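Local coordinates for probable n-acetylneuraminic acid outer membrane channel protein NANC (Escherichia coli, PDB 2WJQ) that forms a monomeric beta-barrel channel in the bacterial outer membrane that lets N-acetylneuraminic acid, the common sialic acid of host cells, enter the cell, at residues F171-H176 against P183-D188; G132-H137 against F144-T149; A32-N37 against V55-N60. All blocks are in the same frame, centred on the assembly; numbering follows the deposited sequence.

Interaction 1: F171-H176 against P183-D188; sequences FVLQYH and PYIEYD. With OCT (N-octane), chain H; OCT (N-octane), chain G.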
loop_
_atom_site.group_PDB
_atom_site.type_symbol
_atom_site.label_atom_id
_atom_site.label_comp_id
_atom_site.label_asym_id
_atom_site.label_seq_id
_atom_site.Cartn_x
_atom_site.Cartn_y
_atom_site.Cartn_z
ATOM N N PHE A 171 1.533 -9.766 -4.475
ATOM C CA PHE A 171 0.767 -10.992 -4.654
ATOM C C PHE A 171 0.565 -11.607 -3.282
ATOM O O PHE A 171 1.537 -11.911 -2.580
ATOM C CB PHE A 171 1.511 -11.966 -5.561
ATOM C CG PHE A 171 1.868 -11.385 -6.882
ATOM C CD1 PHE A 171 3.093 -10.784 -7.074
ATOM C CD2 PHE A 171 0.952 -11.385 -7.919
ATOM C CE1 PHE A 171 3.430 -10.223 -8.294
ATOM C CE2 PHE A 171 1.274 -10.810 -9.144
ATOM C CZ PHE A 171 2.529 -10.225 -9.320
ATOM N N VAL A 172 -0.695 -11.742 -2.889
ATOM C CA VAL A 172 -1.064 -12.201 -1.566
ATOM C C VAL A 172 -1.920 -13.464 -1.648
ATOM O O VAL A 172 -2.945 -13.486 -2.334
ATOM C CB VAL A 172 -1.836 -11.114 -0.794
ATOM C CG1 VAL A 172 -2.107 -11.578 0.630
ATOM C CG2 VAL A 172 -1.049 -9.777 -0.769
ATOM N N LEU A 173 -1.510 -14.506 -0.934
ATOM C CA LEU A 173 -2.335 -15.704 -0.764
ATOM C C LEU A 173 -2.830 -15.755 0.688
ATOM O O LEU A 173 -2.034 -15.860 1.609
ATOM C CB LEU A 173 -1.538 -16.977 -1.100
ATOM C CG LEU A 173 -2.318 -18.293 -1.010
ATOM C CD1 LEU A 173 -3.434 -18.319 -2.038
ATOM C CD2 LEU A 173 -1.399 -19.510 -1.155
ATOM N N GLN A 174 -4.142 -15.650 0.866
ATOM C CA GLN A 174 -4.779 -15.698 2.179
ATOM C C GLN A 174 -5.367 -17.073 2.399
ATOM O O GLN A 174 -5.971 -17.652 1.492
ATOM C CB GLN A 174 -5.908 -14.655 2.284
ATOM C CG GLN A 174 -5.473 -13.177 2.161
ATOM C CD GLN A 174 -6.596 -12.275 1.615
ATOM O OE1 GLN A 174 -7.776 -12.557 1.793
ATOM N NE2 GLN A 174 -6.221 -11.226 0.908
ATOM N N TYR A 175 -5.186 -17.593 3.603
ATOM C CA TYR A 175 -5.811 -18.838 4.017
ATOM C C TYR A 175 -6.858 -18.544 5.081
ATOM O O TYR A 175 -6.563 -17.937 6.108
ATOM C CB TYR A 175 -4.749 -19.820 4.543
ATOM C CG TYR A 175 -5.308 -21.111 5.089
ATOM C CD1 TYR A 175 -6.154 -21.909 4.325
ATOM C CD2 TYR A 175 -4.959 -21.564 6.358
ATOM C CE1 TYR A 175 -6.666 -23.115 4.817
ATOM C CE2 TYR A 175 -5.469 -22.770 6.861
ATOM C CZ TYR A 175 -6.323 -23.536 6.085
ATOM O OH TYR A 175 -6.826 -24.735 6.574
ATOM N N HIS A 176 -8.084 -18.973 4.833
ATOM C CA HIS A 176 -9.185 -18.745 5.763
ATOM C C HIS A 176 -9.204 -19.898 6.722
ATOM O O HIS A 176 -9.961 -20.861 6.565
ATOM C CB HIS A 176 -10.512 -18.567 5.017
ATOM C CG HIS A 176 -10.475 -17.435 4.048
ATOM N ND1 HIS A 176 -10.237 -16.135 4.443
ATOM C CD2 HIS A 176 -10.560 -17.409 2.695
ATOM C CE1 HIS A 176 -10.204 -15.353 3.376
ATOM N NE2 HIS A 176 -10.393 -16.100 2.304
ATOM N N PRO A 183 -4.297 -16.261 8.179
ATOM C CA PRO A 183 -2.868 -16.164 7.877
ATOM C C PRO A 183 -2.677 -15.900 6.399
ATOM O O PRO A 183 -3.530 -16.278 5.604
ATOM C CB PRO A 183 -2.330 -17.558 8.213
ATOM C CG PRO A 183 -3.385 -18.216 8.998
ATOM C CD PRO A 183 -4.668 -17.630 8.590
ATOM N N TYR A 184 -1.568 -15.272 6.033
ATOM C CA TYR A 184 -1.279 -15.052 4.645
ATOM C C TYR A 184 0.210 -14.982 4.370
ATOM O O TYR A 184 1.004 -14.659 5.260
ATOM C CB TYR A 184 -1.968 -13.793 4.140
ATOM C CG TYR A 184 -1.530 -12.498 4.792
ATOM C CD1 TYR A 184 -2.188 -12.001 5.926
ATOM C CD2 TYR A 184 -0.481 -11.756 4.262
ATOM C CE1 TYR A 184 -1.807 -10.829 6.509
ATOM C CE2 TYR A 184 -0.092 -10.569 4.837
ATOM C CZ TYR A 184 -0.763 -10.107 5.963
ATOM O OH TYR A 184 -0.378 -8.922 6.531
ATOM N N ILE A 185 0.555 -15.265 3.117
ATOM C CA ILE A 185 1.905 -15.091 2.615
ATOM C C ILE A 185 1.849 -14.153 1.416
ATOM O O ILE A 185 0.826 -14.039 0.730
ATOM C CB ILE A 185 2.592 -16.433 2.273
ATOM C CG1 ILE A 185 1.966 -17.069 1.030
ATOM C CG2 ILE A 185 2.528 -17.370 3.492
ATOM C CD1 ILE A 185 2.455 -18.473 0.729
ATOM N N GLU A 186 2.965 -13.486 1.165
ATOM C CA GLU A 186 2.983 -12.432 0.176
ATOM C C GLU A 186 4.354 -12.298 -0.468
ATOM O O GLU A 186 5.387 -12.429 0.202
ATOM C CB GLU A 186 2.527 -11.125 0.841
ATOM C CG GLU A 186 2.767 -9.870 0.044
ATOM C CD GLU A 186 2.281 -8.606 0.759
ATOM O OE1 GLU A 186 2.552 -7.497 0.244
ATOM O OE2 GLU A 186 1.622 -8.721 1.821
ATOM N N TYR A 187 4.348 -12.081 -1.776
ATOM C CA TYR A 187 5.550 -11.723 -2.517
ATOM C C TYR A 187 5.280 -10.397 -3.193
ATOM O O TYR A 187 4.215 -10.232 -3.823
ATOM C CB TYR A 187 5.903 -12.787 -3.577
ATOM C CG TYR A 187 6.942 -12.275 -4.528
ATOM C CD1 TYR A 187 8.270 -12.184 -4.133
ATOM C CD2 TYR A 187 6.596 -11.820 -5.792
ATOM C CE1 TYR A 187 9.228 -11.668 -4.972
ATOM C CE2 TYR A 187 7.548 -11.284 -6.640
ATOM C CZ TYR A 187 8.866 -11.216 -6.225
ATOM O OH TYR A 187 9.818 -10.684 -7.054
ATOM N N ASP A 188 6.228 -9.456 -3.073
ATOM C CA ASP A 188 6.168 -8.198 -3.825
ATOM C C ASP A 188 7.429 -7.991 -4.666
ATOM O O ASP A 188 8.535 -8.338 -4.245
ATOM C CB ASP A 188 5.989 -6.983 -2.918
ATOM C CG ASP A 188 5.101 -7.259 -1.755
ATOM O OD1 ASP A 188 3.872 -7.342 -1.979
ATOM O OD2 ASP A 188 5.637 -7.400 -0.630
HETATM C C1 OCT H . 4.446 -13.710 -10.716
HETATM C C2 OCT H . 5.517 -13.128 -9.784
HETATM C C3 OCT H . 6.913 -13.095 -10.434
HETATM C C4 OCT H . 7.446 -11.655 -10.586
HETATM C C5 OCT H . 8.698 -11.588 -11.478
HETATM C C6 OCT H . 9.896 -10.892 -10.805
HETATM C C7 OCT H . 11.036 -11.885 -10.505
HETATM C C8 OCT H . 12.411 -11.314 -10.879
HETATM C C1 OCT G . 7.434 -15.570 -6.840
HETATM C C2 OCT G . 8.863 -15.480 -6.296
HETATM C C3 OCT G . 9.829 -14.831 -7.303
HETATM C C4 OCT G . 11.269 -14.928 -6.796
HETATM C C5 OCT G . 12.246 -14.068 -7.608
HETATM C C6 OCT G . 13.616 -13.985 -6.906
HETATM C C7 OCT G . 14.784 -14.411 -7.811
HETATM C C8 OCT G . 15.840 -15.189 -7.017
#

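Interaction 2: G132-H137 against F144-T149; sequences GYVTYH and FAWQTT. With OCT (N-octane), chain K.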
loop_
_atom_site.group_PDB
_atom_site.type_symbol
_atom_site.label_atom_id
_atom_site.label_comp_id
_atom_site.label_asym_id
_atom_site.label_seq_id
_atom_site.Cartn_x
_atom_site.Cartn_y
_atom_site.Cartn_z
ATOM N N GLY A 132 -4.053 -0.714 -9.063
ATOM C CA GLY A 132 -5.083 -1.609 -9.539
ATOM C C GLY A 132 -5.148 -2.793 -8.611
ATOM O O GLY A 132 -4.125 -3.259 -8.108
ATOM N N TYR A 133 -6.351 -3.317 -8.424
ATOM C CA TYR A 133 -6.576 -4.406 -7.485
ATOM C C TYR A 133 -7.407 -5.491 -8.140
ATOM O O TYR A 133 -8.446 -5.191 -8.760
ATOM C CB TYR A 133 -7.352 -3.916 -6.255
ATOM C CG TYR A 133 -6.769 -2.741 -5.509
ATOM C CD1 TYR A 133 -6.076 -2.927 -4.306
ATOM C CD2 TYR A 133 -6.943 -1.437 -5.977
ATOM C CE1 TYR A 133 -5.573 -1.848 -3.590
ATOM C CE2 TYR A 133 -6.427 -0.361 -5.281
ATOM C CZ TYR A 133 -5.744 -0.570 -4.094
ATOM O OH TYR A 133 -5.233 0.506 -3.416
ATOM N N VAL A 134 -6.977 -6.750 -7.980
ATOM C CA VAL A 134 -7.846 -7.892 -8.244
ATOM C C VAL A 134 -7.849 -8.802 -7.021
ATOM O O VAL A 134 -6.790 -9.137 -6.478
ATOM C CB VAL A 134 -7.448 -8.690 -9.511
ATOM C CG1 VAL A 134 -8.532 -9.786 -9.817
ATOM C CG2 VAL A 134 -7.308 -7.755 -10.703
ATOM N N THR A 135 -9.040 -9.178 -6.568
ATOM C CA THR A 135 -9.176 -10.163 -5.499
ATOM C C THR A 135 -10.067 -11.293 -5.978
ATOM O O THR A 135 -11.159 -11.057 -6.498
ATOM C CB THR A 135 -9.758 -9.560 -4.229
ATOM O OG1 THR A 135 -8.973 -8.431 -3.841
ATOM C CG2 THR A 135 -9.734 -10.568 -3.094
ATOM N N TYR A 136 -9.584 -12.519 -5.798
ATOM C CA TYR A 136 -10.287 -13.688 -6.257
ATOM C C TYR A 136 -10.369 -14.722 -5.132
ATOM O O TYR A 136 -9.349 -15.263 -4.690
ATOM C CB TYR A 136 -9.585 -14.293 -7.466
ATOM C CG TYR A 136 -10.224 -15.540 -8.001
ATOM C CD1 TYR A 136 -9.454 -16.637 -8.366
ATOM C CD2 TYR A 136 -11.597 -15.623 -8.163
ATOM C CE1 TYR A 136 -10.042 -17.785 -8.877
ATOM C CE2 TYR A 136 -12.188 -16.759 -8.666
ATOM C CZ TYR A 136 -11.409 -17.835 -9.019
ATOM O OH TYR A 136 -12.020 -18.952 -9.522
ATOM N N HIS A 137 -11.593 -14.958 -4.685
ATOM C CA HIS A 137 -11.907 -16.012 -3.729
ATOM C C HIS A 137 -11.950 -17.334 -4.503
ATOM O O HIS A 137 -12.914 -17.645 -5.214
ATOM C CB HIS A 137 -13.240 -15.675 -3.047
ATOM C CG HIS A 137 -13.508 -16.443 -1.787
ATOM N ND1 HIS A 137 -14.769 -16.542 -1.240
ATOM C CD2 HIS A 137 -12.684 -17.132 -0.962
ATOM C CE1 HIS A 137 -14.713 -17.266 -0.135
ATOM N NE2 HIS A 137 -13.458 -17.631 0.058
ATOM N N PHE A 144 -6.831 -15.185 -3.359
ATOM C CA PHE A 144 -5.647 -14.653 -3.974
ATOM C C PHE A 144 -5.893 -13.191 -4.318
ATOM O O PHE A 144 -6.924 -12.853 -4.882
ATOM C CB PHE A 144 -5.324 -15.413 -5.251
ATOM C CG PHE A 144 -4.194 -14.809 -6.039
ATOM C CD1 PHE A 144 -2.875 -15.000 -5.638
ATOM C CD2 PHE A 144 -4.445 -14.064 -7.183
ATOM C CE1 PHE A 144 -1.823 -14.439 -6.365
ATOM C CE2 PHE A 144 -3.399 -13.501 -7.914
ATOM C CZ PHE A 144 -2.090 -13.697 -7.497
ATOM N N ALA A 145 -4.941 -12.325 -3.993
ATOM C CA ALA A 145 -5.070 -10.906 -4.329
ATOM C C ALA A 145 -3.823 -10.414 -5.024
ATOM O O ALA A 145 -2.698 -10.786 -4.654
ATOM C CB ALA A 145 -5.326 -10.069 -3.081
ATOM N N TRP A 146 -4.030 -9.560 -6.015
ATOM C CA TRP A 146 -2.934 -8.918 -6.684
ATOM C C TRP A 146 -3.201 -7.417 -6.669
ATOM O O TRP A 146 -4.332 -6.978 -6.925
ATOM C CB TRP A 146 -2.800 -9.475 -8.093
ATOM C CG TRP A 146 -1.909 -8.709 -9.014
ATOM C CD1 TRP A 146 -0.673 -8.228 -8.746
ATOM C CD2 TRP A 146 -2.190 -8.362 -10.361
ATOM N NE1 TRP A 146 -0.147 -7.618 -9.851
ATOM C CE2 TRP A 146 -1.062 -7.686 -10.861
ATOM C CE3 TRP A 146 -3.294 -8.552 -11.201
ATOM C CZ2 TRP A 146 -1.011 -7.179 -12.161
ATOM C CZ3 TRP A 146 -3.240 -8.067 -12.487
ATOM C CH2 TRP A 146 -2.109 -7.373 -12.956
ATOM N N GLN A 147 -2.177 -6.649 -6.317
ATOM C CA GLN A 147 -2.230 -5.187 -6.357
ATOM C C GLN A 147 -1.054 -4.701 -7.198
ATOM O O GLN A 147 0.088 -5.049 -6.924
ATOM C CB GLN A 147 -2.155 -4.576 -4.966
ATOM C CG GLN A 147 -2.326 -3.036 -4.932
ATOM C CD GLN A 147 -2.206 -2.465 -3.516
ATOM O OE1 GLN A 147 -2.401 -3.188 -2.538
ATOM N NE2 GLN A 147 -1.888 -1.167 -3.401
ATOM N N THR A 148 -1.361 -3.932 -8.234
ATOM C CA THR A 148 -0.355 -3.389 -9.123
ATOM C C THR A 148 -0.351 -1.880 -8.919
ATOM O O THR A 148 -1.405 -1.270 -8.739
ATOM C CB THR A 148 -0.620 -3.814 -10.586
ATOM O OG1 THR A 148 0.535 -3.564 -11.401
ATOM C CG2 THR A 148 -1.822 -3.124 -11.176
ATOM N N THR A 149 0.840 -1.295 -8.936
ATOM C CA THR A 149 1.042 0.097 -8.564
ATOM C C THR A 149 1.997 0.777 -9.542
ATOM O O THR A 149 3.032 0.205 -9.938
ATOM C CB THR A 149 1.628 0.220 -7.161
ATOM O OG1 THR A 149 0.786 -0.475 -6.239
ATOM C CG2 THR A 149 1.783 1.721 -6.742
HETATM C C1 OCT K . 7.736 -8.296 -12.212
HETATM C C2 OCT K . 6.411 -7.906 -12.880
HETATM C C3 OCT K . 5.315 -8.928 -12.557
HETATM C C4 OCT K . 3.954 -8.519 -13.117
HETATM C C5 OCT K . 3.035 -9.739 -13.269
HETATM C C6 OCT K . 1.552 -9.347 -13.247
HETATM C C7 OCT K . 0.659 -10.537 -13.631
HETATM C C8 OCT K . -0.743 -10.424 -13.026
#

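Interaction 3: A32-N37 against V55-N60; sequences ASMESN and VQVEVN. With LDA (lauryl dimethylamine-N-oxide), chain L.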
loop_
_atom_site.group_PDB
_atom_site.type_symbol
_atom_site.label_atom_id
_atom_site.label_comp_id
_atom_site.label_asym_id
_atom_site.label_seq_id
_atom_site.Cartn_x
_atom_site.Cartn_y
_atom_site.Cartn_z
ATOM N N ALA A 32 -11.947 3.001 8.313
ATOM C CA ALA A 32 -10.771 3.683 8.869
ATOM C C ALA A 32 -9.718 2.676 9.271
ATOM O O ALA A 32 -10.031 1.552 9.668
ATOM C CB ALA A 32 -11.148 4.537 10.064
ATOM N N SER A 33 -8.464 3.085 9.143
ATOM C CA SER A 33 -7.357 2.242 9.490
ATOM C C SER A 33 -6.239 3.085 10.094
ATOM O O SER A 33 -6.072 4.266 9.762
ATOM C CB SER A 33 -6.833 1.538 8.224
ATOM O OG SER A 33 -5.930 0.518 8.571
ATOM N N MET A 34 -5.468 2.471 10.966
ATOM C CA MET A 34 -4.264 3.096 11.497
ATOM C C MET A 34 -3.198 2.036 11.560
ATOM O O MET A 34 -3.490 0.876 11.862
ATOM C CB MET A 34 -4.540 3.633 12.883
ATOM C CG MET A 34 -3.482 4.541 13.449
ATOM S SD MET A 34 -4.093 5.395 14.977
ATOM C CE MET A 34 -5.224 6.569 14.295
ATOM N N GLU A 35 -1.962 2.415 11.264
ATOM C CA GLU A 35 -0.879 1.457 11.317
ATOM C C GLU A 35 0.455 2.072 11.671
ATOM O O GLU A 35 0.675 3.275 11.502
ATOM C CB GLU A 35 -0.729 0.750 9.974
ATOM C CG GLU A 35 -0.290 1.657 8.867
ATOM C CD GLU A 35 -0.201 0.938 7.527
ATOM O OE1 GLU A 35 -1.240 0.416 7.066
ATOM O OE2 GLU A 35 0.908 0.923 6.926
ATOM N N SER A 36 1.337 1.213 12.142
ATOM C CA SER A 36 2.712 1.579 12.458
ATOM C C SER A 36 3.583 0.608 11.700
ATOM O O SER A 36 3.309 -0.594 11.719
ATOM C CB SER A 36 2.937 1.421 13.947
ATOM O OG SER A 36 4.274 1.695 14.325
ATOM N N ASN A 37 4.614 1.124 11.041
ATOM C CA ASN A 37 5.578 0.339 10.291
ATOM C C ASN A 37 6.962 0.581 10.852
ATOM O O ASN A 37 7.307 1.726 11.190
ATOM C CB ASN A 37 5.594 0.739 8.811
ATOM C CG ASN A 37 4.343 0.349 8.091
ATOM O OD1 ASN A 37 4.168 -0.814 7.703
ATOM N ND2 ASN A 37 3.473 1.316 7.864
ATOM N N VAL A 55 4.001 6.172 10.746
ATOM C CA VAL A 55 2.628 5.959 11.154
ATOM C C VAL A 55 1.773 6.436 9.982
ATOM O O VAL A 55 2.117 7.430 9.308
ATOM C CB VAL A 55 2.318 6.682 12.486
ATOM C CG1 VAL A 55 0.809 6.624 12.823
ATOM C CG2 VAL A 55 3.174 6.100 13.656
ATOM N N GLN A 56 0.703 5.689 9.688
ATOM C CA GLN A 56 -0.265 6.085 8.691
ATOM C C GLN A 56 -1.672 5.918 9.223
ATOM O O GLN A 56 -1.975 4.955 9.926
ATOM C CB GLN A 56 -0.163 5.255 7.400
ATOM C CG GLN A 56 1.239 4.930 6.975
ATOM C CD GLN A 56 1.337 4.504 5.537
ATOM O OE1 GLN A 56 0.990 5.258 4.639
ATOM N NE2 GLN A 56 1.826 3.292 5.307
ATOM N N VAL A 57 -2.536 6.845 8.822
ATOM C CA VAL A 57 -3.938 6.812 9.162
ATOM C C VAL A 57 -4.675 7.022 7.864
ATOM O O VAL A 57 -4.259 7.854 7.025
ATOM C CB VAL A 57 -4.299 7.915 10.185
ATOM C CG1 VAL A 57 -5.798 7.930 10.433
ATOM C CG2 VAL A 57 -3.563 7.683 11.488
ATOM N N GLU A 58 -5.743 6.261 7.680
ATOM C CA GLU A 58 -6.518 6.309 6.458
ATOM C C GLU A 58 -8.007 6.267 6.770
ATOM O O GLU A 58 -8.455 5.523 7.664
ATOM C CB GLU A 58 -6.123 5.145 5.542
ATOM C CG GLU A 58 -6.652 5.251 4.100
ATOM C CD GLU A 58 -6.206 4.066 3.220
ATOM O OE1 GLU A 58 -5.250 3.368 3.623
ATOM O OE2 GLU A 58 -6.810 3.829 2.145
ATOM N N VAL A 59 -8.769 7.102 6.067
ATOM C CA VAL A 59 -10.213 7.068 6.186
ATOM C C VAL A 59 -10.807 7.184 4.782
ATOM O O VAL A 59 -10.265 7.863 3.910
ATOM C CB VAL A 59 -10.751 8.227 7.095
ATOM C CG1 VAL A 59 -12.224 8.167 7.189
ATOM C CG2 VAL A 59 -10.143 8.164 8.512
ATOM N N ASN A 60 -11.930 6.514 4.573
ATOM C CA ASN A 60 -12.669 6.656 3.355
ATOM C C ASN A 60 -14.135 6.368 3.583
ATOM O O ASN A 60 -14.524 5.877 4.639
ATOM C CB ASN A 60 -12.060 5.817 2.205
ATOM C CG ASN A 60 -12.317 4.321 2.324
ATOM O OD1 ASN A 60 -13.397 3.886 2.694
ATOM N ND2 ASN A 60 -11.326 3.528 1.929
HETATM N N1 LDA L . 6.832 4.944 17.474
HETATM O O1 LDA L . 7.732 5.313 18.271
HETATM C CM1 LDA L . 6.965 5.736 16.239
HETATM C CM2 LDA L . 7.059 3.519 17.176
HETATM C C1 LDA L . 5.506 5.138 18.057
HETATM C C2 LDA L . 4.442 4.480 17.176
HETATM C C3 LDA L . 3.080 5.149 17.319
HETATM C C4 LDA L . 2.060 4.218 17.955
HETATM C C5 LDA L . 0.685 4.873 18.024
HETATM C C6 LDA L . -0.426 3.852 17.815
HETATM C C7 LDA L . -0.564 3.454 16.346
HETATM C C8 LDA L . -1.596 2.340 16.175
HETATM C C9 LDA L . -1.036 1.145 15.412
HETATM C C10 LDA L . -2.015 -0.024 15.469
HETATM C C11 LDA L . -1.842 -0.860 16.733
HETATM C C12 LDA L . -3.182 -1.164 17.403
HETATM O O HOH W 1 -3.539 2.579 5.799
#

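Interaction 1: F171-H176 against P183-D188
Phe-171 turns its ring beside its own backbone N (chi1 -56°), whereas Tyr-187 swings its ring anti to its N (chi1 167°), and the two side chains thus run side by side in the same direction. Phe-171 CD1 comes in at the edge of the phenol, near its plane, 3.9 Å from Tyr-187 CD2. The end of one n-octane passes over a face of the tyrosine ring, C2 above its centre and C3 3.9 Å from Tyr-187 CZ. A second octane bridges the pair, its C2 3.9 Å from Phe-171 CE1 and its C6 3.8 Å from Tyr-187 OH. This is the lipid-facing side of a transmembrane beta hairpin in the porin barrel, joined by five backbone hydrogen bonds such as Tyr-175 N to Pro-183 O at 2.9 Å. Leu-173 and Ile-185 belong to the same outer face. On the inner face, Val-172 splits its methyls: CG1 meets Tyr-184 CD2 at 4.0 Å, and CG2 rests on Glu-186 CD at 3.8 Å. The polar ends here have partners on strands 2-10 and 199-214. Tyr-184 OH is hydrogen-bonded to Asp-4, one arginine, Arg-208, bridges the carboxylates of Glu-186 and Asp-188, and Asp-188 OD2 is also hydrogen-bonded to Ser-206.

Interaction 2: G132-H137 against F144-T149
Tyr-133 and Gln-147 lie side by side and point the same way, the phenol ring and the amide turned 32° against each other. Their closest approach is 3.4 Å, between Tyr-133 CE1 and Gln-147 CD, and the amide oxygen OE1 is 3.6 Å from the same CE1. With CG anti to the backbone N (chi1 -175°) and an extended chain beyond it, the glutamine follows the tyrosine along its length. Its NE2 is hydrogen-bonded to Asp-131, which probably sets the rotation of the amide; Asp-131 also bonds Thr-149 OG1. Lys-91 adds a cation-pi contact to the Tyr-133 ring. These residues belong to the inner, polar face of the barrel wall, here a beta hairpin of two transmembrane strands with six backbone hydrogen bonds, two at each of the three hydrogen-bonded pairs (Gly-132/Thr-148, Val-134/Trp-146 and Tyr-136/Phe-144); that from Gly-132 N to Thr-148 O measures 2.7 Å.

The outer face is built differently. Val-134 approaches the indole of Trp-146 obliquely, through CG2, 4.1 Å from CE3. An n-octane chain reaches one face of the indole, its terminal C8 3.3 Å from Trp-146 CH2 and displaced toward the rim, while the backbone N of Thr-148 lies over the opposite face. The ring is held from the side as well, because NE1 is hydrogen-bonded to Asn-169, a residue that also accepts the hydroxyl of Thr-148. Next to it, Thr-148 sets its CG2 over Gly-132, 3.8 Å from the glycine O.

Interaction 3: A32-N37 against V55-N60
Met-34 and Val-57 make the tight part of this contact. They run side by side on one face of the antiparallel strand pair, and the methionine bends at its thioether (chi3 -73°), bringing CE back to 3.4 Å from Val-57 CG2, closer than usual for two methyl carbons. Ala-32 and Val-59 pack at ordinary van der Waals distance, CB to CG2 4.1 Å. A lauryl dimethylamine-N-oxide tail runs along this same face, its C3 3.8 Å from Val-55 CG2, as expected for the membrane-facing surface of a porin barrel.

The other face is polar. Glu-35 OE2 receives a good hydrogen bond from Asn-37 ND2 at 2.8 Å through its anti lone pair, and a weak one from Gln-56 NE2 at 3.0 Å, bent to 126° at the hydrogen. Looser is the join between Glu-35 and Glu-58, where a water links the carboxylates, donating to Glu-58 OE1 at 2.9 Å and weakly to Glu-35 OE1. Arg-19 and Lys-21, which touch Glu-35, and Arg-105, in a long, weak ion pair with Glu-58, probably offset their charge. Asn-37 ND2 also bonds Asp-54. Beyond the two strands, strand 15-25, the source of Arg-19 and Lys-21, flanks 32-37, with Ser-33 OG hydrogen-bonded to Ser-23, while strand 69-80 flanks 55-60, where Gln-56 meets Leu-76 and His-78.

Overall arrangement
Interactions 1 and 2 are consecutive hairpins of the barrel wall, their centres 11 Å apart. Strands 142-153 and 165-175 are neighbours, and a probable backbone hydrogen bond links Val-172 N to Ala-145 O at 2.8 Å. On the outer surface the rings of Phe-171 and Trp-146 meet with parallel planes, Phe-171 CE2 lying 3.3 Å from Trp-146 CD1, so the aromatic, octane-lined surface runs on from one hairpin to the next. Interaction 3 is about 20 Å from both, centre to centre, and lies across the chain's centre from interaction 2; its outer face carries detergent. The largely polar inward faces of all three are consistent with a lining for the sialic acid channel.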